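Local coordinates for putative leucoanthocyanidin reductase 1 (Vitis vinifera, PDB 3I6I), which probably catalyses the NADPH-dependent reduction of leucoanthocyanidins in flavonoid biosynthesis, as a reductase with a Rossmann fold, at residues Lys192-Ala197 and Phe221-Asn226; Gly202-Lys207 and Asp302-Val307; Ser95-Ile100 and Tyr137-Arg142. All coordinates share one frame; numbering follows the deposited sequence.

Interaction 1 (Lys192-Ala197 and Phe221-Asn226)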
loop_
_atom_site.group_PDB
_atom_site.type_symbol
_atom_site.label_atom_id
_atom_site.label_comp_id
_atom_site.label_asym_id
_atom_site.label_seq_id
_atom_site.Cartn_x
_atom_site.Cartn_y
_atom_site.Cartn_z
ATOM N N LYS A 192 18.164 -6.390 0.551
ATOM C CA LYS A 192 17.300 -5.787 1.552
ATOM C C LYS A 192 15.934 -5.283 1.058
ATOM O O LYS A 192 15.816 -4.811 -0.062
ATOM C CB LYS A 192 18.027 -4.593 2.185
ATOM C CG LYS A 192 19.272 -4.982 3.004
ATOM C CD LYS A 192 18.949 -5.570 4.333
ATOM C CE LYS A 192 20.163 -5.640 5.264
ATOM N NZ LYS A 192 19.786 -6.053 6.667
ATOM N N ALA A 193 14.924 -5.423 1.908
ATOM C CA ALA A 193 13.599 -4.826 1.687
ATOM C C ALA A 193 13.119 -4.274 3.019
ATOM O O ALA A 193 13.670 -4.621 4.063
ATOM C CB ALA A 193 12.634 -5.858 1.148
ATOM N N TYR A 194 12.118 -3.390 3.000
ATOM C CA TYR A 194 11.495 -2.890 4.216
ATOM C C TYR A 194 10.132 -3.514 4.406
ATOM O O TYR A 194 9.303 -3.500 3.521
ATOM C CB TYR A 194 11.346 -1.363 4.185
ATOM C CG TYR A 194 12.650 -0.606 4.224
ATOM C CD1 TYR A 194 13.244 -0.147 3.060
ATOM C CD2 TYR A 194 13.289 -0.355 5.431
ATOM C CE1 TYR A 194 14.452 0.544 3.099
ATOM C CE2 TYR A 194 14.457 0.358 5.479
ATOM C CZ TYR A 194 15.041 0.789 4.313
ATOM O OH TYR A 194 16.224 1.455 4.457
ATOM N N PHE A 195 9.911 -4.067 5.584
ATOM C CA PHE A 195 8.639 -4.725 5.941
ATOM C C PHE A 195 7.920 -3.926 7.004
ATOM O O PHE A 195 8.505 -3.502 8.009
ATOM C CB PHE A 195 8.897 -6.157 6.439
ATOM C CG PHE A 195 9.585 -7.013 5.435
ATOM C CD1 PHE A 195 8.866 -7.725 4.498
ATOM C CD2 PHE A 195 10.980 -7.046 5.363
ATOM C CE1 PHE A 195 9.498 -8.508 3.549
ATOM C CE2 PHE A 195 11.627 -7.823 4.403
ATOM C CZ PHE A 195 10.874 -8.573 3.493
ATOM N N VAL A 196 6.646 -3.684 6.756
ATOM C CA VAL A 196 5.853 -2.794 7.594
ATOM C C VAL A 196 4.553 -3.471 7.970
ATOM O O VAL A 196 3.813 -4.021 7.103
ATOM C CB VAL A 196 5.544 -1.500 6.831
ATOM C CG1 VAL A 196 4.792 -0.507 7.745
ATOM C CG2 VAL A 196 6.827 -0.879 6.275
ATOM N N ALA A 197 4.235 -3.453 9.261
ATOM C CA ALA A 197 2.938 -3.937 9.690
ATOM C C ALA A 197 1.784 -3.197 9.024
ATOM O O ALA A 197 1.799 -1.989 8.904
ATOM C CB ALA A 197 2.775 -3.838 11.230
ATOM N N PHE A 221 8.615 4.654 3.463
ATOM C CA PHE A 221 8.644 3.995 4.750
ATOM C C PHE A 221 9.930 3.183 4.876
ATOM O O PHE A 221 10.018 2.083 4.323
ATOM C CB PHE A 221 7.438 3.076 4.984
ATOM C CG PHE A 221 6.114 3.778 5.239
ATOM C CD1 PHE A 221 5.658 4.801 4.413
ATOM C CD2 PHE A 221 5.265 3.304 6.246
ATOM C CE1 PHE A 221 4.434 5.415 4.666
ATOM C CE2 PHE A 221 3.994 3.893 6.477
ATOM C CZ PHE A 221 3.598 4.956 5.667
ATOM N N ARG A 222 10.890 3.678 5.642
ATOM C CA ARG A 222 12.159 2.981 5.812
ATOM C C ARG A 222 12.516 2.748 7.269
ATOM O O ARG A 222 13.580 3.224 7.738
ATOM C CB ARG A 222 13.274 3.732 5.123
ATOM C CG ARG A 222 13.089 3.911 3.647
ATOM C CD ARG A 222 14.366 4.360 2.997
ATOM N NE ARG A 222 14.337 4.207 1.544
ATOM C CZ ARG A 222 15.339 4.543 0.722
ATOM N NH1 ARG A 222 16.423 5.156 1.181
ATOM N NH2 ARG A 222 15.251 4.319 -0.585
ATOM N N PRO A 223 11.655 1.990 7.993
ATOM C CA PRO A 223 11.997 1.663 9.366
ATOM C C PRO A 223 13.273 0.799 9.439
ATOM O O PRO A 223 13.313 -0.354 8.945
ATOM C CB PRO A 223 10.748 0.909 9.868
ATOM C CG PRO A 223 10.208 0.249 8.625
ATOM C CD PRO A 223 10.385 1.360 7.606
ATOM N N SER A 224 14.321 1.355 10.030
ATOM C CA SER A 224 15.627 0.715 10.015
ATOM C C SER A 224 15.627 -0.697 10.656
ATOM O O SER A 224 16.378 -1.562 10.240
ATOM C CB SER A 224 16.702 1.617 10.665
ATOM O OG SER A 224 16.419 1.812 12.052
ATOM N N CYS A 225 14.785 -0.932 11.656
ATOM C CA CYS A 225 14.810 -2.224 12.347
ATOM C C CYS A 225 14.076 -3.312 11.564
ATOM O O CYS A 225 14.144 -4.514 11.915
ATOM C CB CYS A 225 14.197 -2.114 13.708
ATOM S SG CYS A 225 15.154 -1.065 14.854
ATOM N N ASN A 226 13.366 -2.910 10.523
ATOM C CA ASN A 226 12.604 -3.837 9.689
ATOM C C ASN A 226 13.198 -3.898 8.273
ATOM O O ASN A 226 12.514 -4.293 7.319
ATOM C CB ASN A 226 11.125 -3.427 9.623
ATOM C CG ASN A 226 10.372 -3.586 10.940
ATOM O OD1 ASN A 226 10.937 -3.832 12.012
ATOM N ND2 ASN A 226 9.076 -3.352 10.868
#
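The phenol ring of Tyr194 lies against the backbone and aliphatic chain of Arg222. From CB outward the side chain works along Phe221, Arg222 and Pro223. CB sits 3.7 Å from Phe221 O, and CG is near both that carbonyl oxygen and Arg222 CA. On one flank of the ring CD2 has Pro223 O at its edge, in the ring plane and 3.5 Å away, with Pro223 CD also close; on the other flank CE1 runs beside Arg222 CG and CD. CE2 lies under Arg222 CA, CZ meets Arg222 CB at 3.5 Å, and OH ends near CD of the same arginine. Arg222 CA stands over the ring face, 3.7 Å from its centroid, a CH-pi contact. The arginine chain, extended from CG to NE, crosses the phenol obliquely and carries its guanidinium beyond it, to a cation-pi contact with Phe285 and a hydrogen bond to Phe285 O.

Strand 193-196 is the middle member of a small mixed sheet, between the parallel strand 161-162 and the antiparallel strand 227-228, and the 221-226 loop leads into the latter. Asn226 extends the antiparallel pairing by a mixture of main chain and side chain. Its O accepts from Phe195 N at 3.1 Å, while its ND2 returns a bond to Phe195 O at 2.9 Å, with the oxygen near the amide plane. A second bond from ND2 goes to Arg305 O, so the two amide bonds together restrain the turn of this buried side chain. Further along the strand, Val196 CG1, anti to its backbone N (chi1 -176°), meets Phe221 CD2 at 4.1 Å.

Interaction 2 (Gly202-Lys207 and Asp302-Val307)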
loop_
_atom_site.group_PDB
_atom_site.type_symbol
_atom_site.label_atom_id
_atom_site.label_comp_id
_atom_site.label_asym_id
_atom_site.label_seq_id
_atom_site.Cartn_x
_atom_site.Cartn_y
_atom_site.Cartn_z
ATOM N N GLY A 202 -1.470 1.875 8.008
ATOM C CA GLY A 202 -2.635 2.719 8.266
ATOM C C GLY A 202 -2.320 3.925 9.144
ATOM O O GLY A 202 -2.653 5.065 8.828
ATOM N N LYS A 203 -1.646 3.685 10.262
ATOM C CA LYS A 203 -1.414 4.728 11.241
ATOM C C LYS A 203 -0.614 5.864 10.633
ATOM O O LYS A 203 -0.985 7.060 10.738
ATOM C CB LYS A 203 -0.655 4.128 12.416
ATOM C CG LYS A 203 -0.254 5.113 13.503
ATOM C CD LYS A 203 0.519 4.339 14.605
ATOM C CE LYS A 203 1.460 5.259 15.382
ATOM N NZ LYS A 203 2.183 4.488 16.479
ATOM N N PHE A 204 0.488 5.505 9.990
ATOM C CA PHE A 204 1.391 6.521 9.486
ATOM C C PHE A 204 0.844 7.180 8.230
ATOM O O PHE A 204 0.987 8.366 8.100
ATOM C CB PHE A 204 2.815 6.010 9.346
ATOM C CG PHE A 204 3.464 5.747 10.676
ATOM C CD1 PHE A 204 3.834 6.801 11.490
ATOM C CD2 PHE A 204 3.683 4.454 11.130
ATOM C CE1 PHE A 204 4.403 6.579 12.718
ATOM C CE2 PHE A 204 4.277 4.228 12.369
ATOM C CZ PHE A 204 4.634 5.275 13.166
ATOM N N THR A 205 0.147 6.434 7.368
ATOM C CA THR A 205 -0.567 7.071 6.281
ATOM C C THR A 205 -1.496 8.195 6.742
ATOM O O THR A 205 -1.509 9.310 6.155
ATOM C CB THR A 205 -1.370 6.039 5.461
ATOM O OG1 THR A 205 -0.476 5.171 4.774
ATOM C CG2 THR A 205 -2.310 6.748 4.420
ATOM N N MET A 206 -2.301 7.932 7.768
ATOM C CA MET A 206 -3.277 8.906 8.159
ATOM C C MET A 206 -2.603 10.134 8.772
ATOM O O MET A 206 -3.158 11.221 8.678
ATOM C CB MET A 206 -4.385 8.288 9.032
ATOM C CG MET A 206 -5.307 7.361 8.195
ATOM S SD MET A 206 -5.861 8.072 6.576
ATOM C CE MET A 206 -6.640 9.545 7.153
ATOM N N LYS A 207 -1.418 10.002 9.381
ATOM C CA LYS A 207 -0.696 11.174 9.927
ATOM C C LYS A 207 -0.275 12.126 8.823
ATOM O O LYS A 207 -0.194 13.344 9.028
ATOM C CB LYS A 207 0.599 10.758 10.663
ATOM C CG LYS A 207 0.406 9.827 11.838
ATOM C CD LYS A 207 1.713 9.658 12.628
ATOM C CE LYS A 207 1.523 8.805 13.878
ATOM N NZ LYS A 207 0.783 9.479 14.992
ATOM N N ASP A 302 8.425 7.261 17.660
ATOM C CA ASP A 302 7.125 6.637 17.413
ATOM C C ASP A 302 7.404 5.326 16.682
ATOM O O ASP A 302 7.339 5.229 15.449
ATOM C CB ASP A 302 6.247 7.589 16.611
ATOM C CG ASP A 302 4.768 7.246 16.717
ATOM O OD1 ASP A 302 4.466 6.114 17.151
ATOM O OD2 ASP A 302 3.911 8.088 16.334
ATOM N N SER A 303 7.755 4.328 17.474
ATOM C CA SER A 303 8.300 3.069 16.968
ATOM C C SER A 303 7.344 2.280 16.078
ATOM O O SER A 303 6.160 2.196 16.354
ATOM C CB SER A 303 8.691 2.155 18.149
ATOM O OG SER A 303 9.786 2.690 18.860
ATOM N N PHE A 304 7.913 1.691 15.036
ATOM C CA PHE A 304 7.223 0.756 14.163
ATOM C C PHE A 304 7.202 -0.589 14.845
ATOM O O PHE A 304 8.179 -0.977 15.480
ATOM C CB PHE A 304 7.985 0.599 12.843
ATOM C CG PHE A 304 7.600 1.611 11.809
ATOM C CD1 PHE A 304 7.049 1.211 10.619
ATOM C CD2 PHE A 304 7.731 2.976 12.072
ATOM C CE1 PHE A 304 6.656 2.141 9.657
ATOM C CE2 PHE A 304 7.335 3.924 11.137
ATOM C CZ PHE A 304 6.802 3.514 9.932
ATOM N N ARG A 305 6.100 -1.323 14.685
ATOM C CA ARG A 305 6.067 -2.740 15.068
ATOM C C ARG A 305 7.173 -3.507 14.317
ATOM O O ARG A 305 7.360 -3.340 13.111
ATOM C CB ARG A 305 4.692 -3.321 14.685
ATOM C CG ARG A 305 3.555 -2.704 15.479
ATOM C CD ARG A 305 2.226 -3.283 15.078
ATOM N NE ARG A 305 2.083 -4.647 15.582
ATOM C CZ ARG A 305 1.139 -5.501 15.197
ATOM N NH1 ARG A 305 0.213 -5.160 14.292
ATOM N NH2 ARG A 305 1.129 -6.713 15.720
ATOM N N THR A 306 7.910 -4.347 15.031
ATOM C CA THR A 306 8.931 -5.139 14.414
ATOM C C THR A 306 8.315 -6.377 13.735
ATOM O O THR A 306 7.202 -6.849 14.078
ATOM C CB THR A 306 9.949 -5.602 15.465
ATOM O OG1 THR A 306 9.356 -6.612 16.294
ATOM C CG2 THR A 306 10.386 -4.428 16.344
ATOM N N VAL A 307 9.107 -6.959 12.858
ATOM C CA VAL A 307 8.731 -8.191 12.140
ATOM C C VAL A 307 8.562 -9.351 13.104
ATOM O O VAL A 307 7.619 -10.153 12.997
ATOM C CB VAL A 307 9.751 -8.543 11.057
ATOM C CG1 VAL A 307 9.380 -9.887 10.382
ATOM C CG2 VAL A 307 9.890 -7.419 10.016
HETATM O O HOH W 1 3.531 1.807 15.574
HETATM O O HOH W 2 1.385 7.985 17.511
#
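Lys203 NZ is held by Asp302 OD1 at 2.9 Å and by a water, the firmer arm of a salt-bridge network spanning two distant parts of the chain. Lys203, extended beyond CG, reaches tip to tip toward the aspartate and meets OD1 on its syn side, 23° out of the carboxylate plane. The weaker arm comes from one helical turn later: in the conformer described, Lys207 NZ makes a long and less certain salt bridge, 3.7 Å to Asp302 OD2. Waters add to the network: one bridges Lys207 NZ and OD2, another joins Lys203 NZ to Ser303 O. The two ammonium groups would probably favour the ionised form of the acid.

Beside these charges, the rings of Phe204 and Phe304 lie near parallel but slid apart. Their planes are 2° from parallel and their centroids 4.4 Å apart, yet the rings barely overlap. The closest approach is 3.3 Å, between Phe204 CE2 and Phe304 CE2, each lying over the other ring toward its rim. Phe204 CZ also comes close to Asp302 O. An alanine in place of Phe204 would probably open a gap against Phe304 and leave that ring freer to turn.

Helix 198-208 is thereby joined to the loop that runs from helix 295-298 to helix 307-315. Val295 of helix 295-298 touches the side chains of Phe204 and Phe304, Phe304 also reaches Val196 of strand 193-196, and Thr306 caps the start of helix 307-315 through a bond from Glu309 N to its OG1.

Interaction 3 (Ser95-Ile100 and Tyr137-Arg142). With NDP (NADPH dihydro-nicotinamide-adenine-dinucleotide phosphate), chain B; ACY (acetic acid), chain C.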
loop_
_atom_site.group_PDB
_atom_site.type_symbol
_atom_site.label_atom_id
_atom_site.label_comp_id
_atom_site.label_asym_id
_atom_site.label_seq_id
_atom_site.Cartn_x
_atom_site.Cartn_y
_atom_site.Cartn_z
ATOM N N SER A 95 -7.964 -1.798 -10.818
ATOM C CA SER A 95 -8.807 -0.600 -10.896
ATOM C C SER A 95 -8.050 0.717 -10.885
ATOM O O SER A 95 -8.645 1.768 -10.646
ATOM C CB SER A 95 -9.810 -0.604 -9.719
ATOM O OG SER A 95 -10.523 -1.826 -9.661
ATOM N N ILE A 96 -6.743 0.697 -11.144
ATOM C CA ILE A 96 -5.958 1.935 -11.041
ATOM C C ILE A 96 -6.516 3.066 -11.973
ATOM O O ILE A 96 -6.642 4.215 -11.548
ATOM C CB ILE A 96 -4.463 1.675 -11.336
ATOM C CG1 ILE A 96 -3.876 0.729 -10.287
ATOM C CG2 ILE A 96 -3.693 3.008 -11.375
ATOM C CD1 ILE A 96 -4.120 1.169 -8.837
ATOM N N LEU A 97 -6.839 2.759 -13.211
ATOM C CA LEU A 97 -7.346 3.824 -14.135
ATOM C C LEU A 97 -8.804 4.281 -13.837
ATOM O O LEU A 97 -9.253 5.320 -14.335
ATOM C CB LEU A 97 -7.176 3.406 -15.562
ATOM C CG LEU A 97 -5.776 3.170 -16.064
ATOM C CD1 LEU A 97 -5.825 2.778 -17.526
ATOM C CD2 LEU A 97 -4.900 4.362 -15.807
ATOM N N ASP A 98 -9.507 3.564 -12.957
ATOM C CA ASP A 98 -10.800 4.037 -12.431
ATOM C C ASP A 98 -10.605 5.346 -11.670
ATOM O O ASP A 98 -11.554 6.100 -11.417
ATOM C CB ASP A 98 -11.443 3.012 -11.472
ATOM C CG ASP A 98 -11.968 1.743 -12.173
ATOM O OD1 ASP A 98 -12.087 1.717 -13.416
ATOM O OD2 ASP A 98 -12.293 0.772 -11.435
ATOM N N GLN A 99 -9.362 5.624 -11.275
ATOM C CA GLN A 99 -9.059 6.851 -10.570
ATOM C C GLN A 99 -9.100 8.098 -11.472
ATOM O O GLN A 99 -9.151 9.218 -10.960
ATOM C CB GLN A 99 -7.691 6.745 -9.901
ATOM C CG GLN A 99 -7.677 5.766 -8.755
ATOM C CD GLN A 99 -6.309 5.583 -8.168
ATOM O OE1 GLN A 99 -6.054 5.945 -6.999
ATOM N NE2 GLN A 99 -5.398 5.066 -8.982
ATOM N N ILE A 100 -9.076 7.915 -12.790
ATOM C CA ILE A 100 -9.042 9.040 -13.720
ATOM C C ILE A 100 -10.274 9.909 -13.536
ATOM O O ILE A 100 -10.157 11.146 -13.383
ATOM C CB ILE A 100 -8.891 8.593 -15.168
ATOM C CG1 ILE A 100 -7.498 7.987 -15.407
ATOM C CG2 ILE A 100 -9.113 9.768 -16.144
ATOM C CD1 ILE A 100 -7.288 7.537 -16.803
ATOM N N TYR A 137 2.636 -0.108 -13.067
ATOM C CA TYR A 137 3.348 1.116 -12.777
ATOM C C TYR A 137 3.099 2.188 -13.843
ATOM O O TYR A 137 2.955 3.367 -13.462
ATOM C CB TYR A 137 4.834 0.864 -12.585
ATOM C CG TYR A 137 5.170 0.301 -11.221
ATOM C CD1 TYR A 137 4.179 -0.186 -10.362
ATOM C CD2 TYR A 137 6.488 0.272 -10.791
ATOM C CE1 TYR A 137 4.494 -0.721 -9.124
ATOM C CE2 TYR A 137 6.812 -0.256 -9.568
ATOM C CZ TYR A 137 5.832 -0.726 -8.725
ATOM O OH TYR A 137 6.186 -1.276 -7.503
ATOM N N ARG A 138 2.983 1.802 -15.120
ATOM C CA ARG A 138 2.518 2.732 -16.155
ATOM C C ARG A 138 1.197 3.384 -15.811
ATOM O O ARG A 138 1.057 4.601 -16.008
ATOM C CB ARG A 138 2.457 2.120 -17.542
ATOM C CG ARG A 138 3.777 1.908 -18.217
ATOM C CD ARG A 138 3.551 1.651 -19.737
ATOM N NE ARG A 138 2.946 0.349 -19.902
ATOM C CZ ARG A 138 3.595 -0.808 -20.004
ATOM N NH1 ARG A 138 4.905 -0.868 -20.055
ATOM N NH2 ARG A 138 2.898 -1.932 -20.096
ATOM N N GLU A 139 0.231 2.602 -15.312
ATOM C CA GLU A 139 -1.076 3.141 -14.915
ATOM C C GLU A 139 -0.945 4.077 -13.701
ATOM O O GLU A 139 -1.555 5.148 -13.684
ATOM C CB GLU A 139 -2.030 2.011 -14.624
ATOM C CG GLU A 139 -2.365 1.232 -15.910
ATOM C CD GLU A 139 -3.398 0.150 -15.726
ATOM O OE1 GLU A 139 -3.839 -0.116 -14.574
ATOM O OE2 GLU A 139 -3.778 -0.445 -16.757
ATOM N N LYS A 140 -0.153 3.672 -12.695
ATOM C CA LYS A 140 0.071 4.532 -11.527
ATOM C C LYS A 140 0.776 5.845 -11.892
ATOM O O LYS A 140 0.423 6.924 -11.371
ATOM C CB LYS A 140 0.779 3.761 -10.419
ATOM C CG LYS A 140 -0.082 2.655 -9.794
ATOM C CD LYS A 140 0.564 2.033 -8.563
ATOM C CE LYS A 140 -0.359 0.976 -7.943
ATOM N NZ LYS A 140 0.066 0.660 -6.533
ATOM N N ARG A 141 1.729 5.789 -12.812
ATOM C CA ARG A 141 2.457 6.965 -13.276
ATOM C C ARG A 141 1.533 7.913 -14.026
ATOM O O ARG A 141 1.655 9.128 -13.885
ATOM C CB ARG A 141 3.583 6.568 -14.223
ATOM C CG ARG A 141 4.747 5.879 -13.530
ATOM C CD ARG A 141 5.684 5.373 -14.552
ATOM N NE ARG A 141 6.724 4.530 -13.994
ATOM C CZ ARG A 141 7.463 3.682 -14.693
ATOM N NH1 ARG A 141 7.336 3.591 -15.999
ATOM N NH2 ARG A 141 8.370 2.954 -14.085
ATOM N N ARG A 142 0.625 7.333 -14.804
ATOM C CA ARG A 142 -0.364 8.104 -15.576
ATOM C C ARG A 142 -1.299 8.825 -14.597
ATOM O O ARG A 142 -1.620 10.002 -14.768
ATOM C CB ARG A 142 -1.108 7.173 -16.544
ATOM C CG ARG A 142 -1.839 7.888 -17.678
ATOM C CD ARG A 142 -3.233 8.080 -17.380
ATOM N NE ARG A 142 -4.002 8.536 -18.557
ATOM C CZ ARG A 142 -4.245 9.811 -18.895
ATOM N NH1 ARG A 142 -3.727 10.847 -18.207
ATOM N NH2 ARG A 142 -5.009 10.048 -19.959
HETATM P PA NDP B . -8.185 -4.734 -2.831
HETATM O O1A NDP B . -8.573 -5.457 -4.098
HETATM O O2A NDP B . -7.955 -5.631 -1.476
HETATM O O5B NDP B . -9.206 -3.574 -2.379
HETATM C C5B NDP B . -9.672 -2.657 -3.319
HETATM C C4B NDP B . -10.762 -1.821 -2.764
HETATM O O4B NDP B . -11.060 -0.907 -3.889
HETATM C C3B NDP B . -12.056 -2.632 -2.497
HETATM O O3B NDP B . -12.792 -2.106 -1.361
HETATM C C2B NDP B . -12.861 -2.427 -3.778
HETATM O O2B NDP B . -14.257 -2.538 -3.498
HETATM C C1B NDP B . -12.526 -0.966 -4.065
HETATM N N9A NDP B . -12.805 -0.493 -5.421
HETATM C C8A NDP B . -12.267 -0.984 -6.538
HETATM N N7A NDP B . -12.724 -0.287 -7.581
HETATM C C5A NDP B . -13.544 0.664 -7.123
HETATM C C6A NDP B . -14.298 1.666 -7.738
HETATM N N6A NDP B . -14.267 1.823 -9.063
HETATM N N1A NDP B . -15.052 2.477 -6.970
HETATM C C2A NDP B . -15.062 2.337 -5.646
HETATM N N3A NDP B . -14.342 1.399 -5.016
HETATM C C4A NDP B . -13.588 0.546 -5.745
HETATM O O3 NDP B . -6.813 -3.962 -3.117
HETATM P PN NDP B . -5.394 -3.998 -2.304
HETATM O O1N NDP B . -5.408 -3.655 -0.863
HETATM O O2N NDP B . -4.755 -5.367 -2.744
HETATM O O5D NDP B . -4.589 -2.891 -3.217
HETATM C C5D NDP B . -4.674 -1.496 -2.893
HETATM C C4D NDP B . -3.414 -0.813 -3.344
HETATM O O4D NDP B . -2.400 -1.328 -2.437
HETATM C C3D NDP B . -2.963 -1.136 -4.746
HETATM O O3D NDP B . -2.326 0.016 -5.291
HETATM C C2D NDP B . -1.912 -2.206 -4.514
HETATM O O2D NDP B . -0.939 -2.082 -5.532
HETATM C C1D NDP B . -1.284 -1.790 -3.186
HETATM N N1N NDP B . -0.806 -2.916 -2.306
HETATM C C2N NDP B . 0.433 -2.849 -1.624
HETATM C C3N NDP B . 1.002 -3.959 -1.159
HETATM C C7N NDP B . 2.335 -3.868 -0.392
HETATM O O7N NDP B . 2.861 -2.773 -0.162
HETATM N N7N NDP B . 2.826 -5.007 0.068
HETATM C C4N NDP B . 0.315 -5.315 -1.386
HETATM C C5N NDP B . -1.187 -5.142 -1.586
HETATM C C6N NDP B . -1.691 -3.973 -1.961
HETATM P P2B NDP B . -15.098 -3.835 -4.154
HETATM O O1X NDP B . -14.644 -5.097 -3.513
HETATM O O2X NDP B . -16.619 -3.427 -3.932
HETATM O O3X NDP B . -14.801 -3.811 -5.709
HETATM C C ACY C . 3.866 -2.318 -5.359
HETATM O O ACY C . 2.663 -2.418 -5.021
HETATM O OXT ACY C . 4.402 -1.248 -5.764
HETATM C CH3 ACY C . 4.694 -3.573 -5.235
HETATM O O HOH W 3 -6.863 0.006 -14.424
#
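Ile96 packs obliquely over Glu139 and Lys140, its CG2 resting 3.8 Å from Glu139 CB while its CD1 reaches the Lys140 methylene CE at 3.9 Å. These residues belong to the Rossmann-fold part of the reductase, where the turn leading into helix 99-109 lies against helix 133-149 and both segments contribute to the NADPH pocket. This apolar packing against a helix probably helps to direct the lysine tip. Lys140 is extended beyond CG, and its terminal NZ emerges past Ile96 to donate to both nicotinamide-ribose hydroxyls, O3D at 2.8 Å and O2D at 3.1 Å. The two bonds hold the ammonium group to the ribose, with weak bonds to Ser118 O and Glu119 O besides.

At the more open side, Leu97 crosses Glu139 at about a right angle. Its CG touches Glu139 CG and CD, both at 3.9 Å, while CD1 lies near OE2. Ile100 crosses Arg142 in the same manner: the arginine turns at chi2 (-97°), carrying its CD away from a straight course, and Ile100 CD1 rests against NE and CD.

The 95-100 segment also serves the adenine, since Asp98 OD2 accepts from N6A of the cofactor. Gln99 folds back on this turn: its NE2 donates to a lone pair of Ile96 O, which also receives Gln99 N, while OE1 binds Ser89 OG and Ser118 N. Between the two segments the polar link is a water, which accepts from Leu97 N at 3.0 Å and donates to Glu139 OE1.

In the fold
From the N terminus, interaction 3 comes first: it closes a loop of 36 residues that includes strand 114-116, an edge strand of the parallel sheet, and is complete before the others open. Interactions 1 and 2 then cross. Strand 193-196 runs almost directly into helix 198-208; the strand meets the 221-226 loop 23 residues on, while the helix waits for 302-307, across a closure of 94 residues. The pair touch, through Asn226 to Arg305 and Phe221 to Phe204, and so tie the small mixed sheet to helix 198-208 and to the loop before the C-terminal helix 307-315. Interaction 3 lies on the opposite side of the chain's centre, its centre 26 Å from those of interactions 1 and 2.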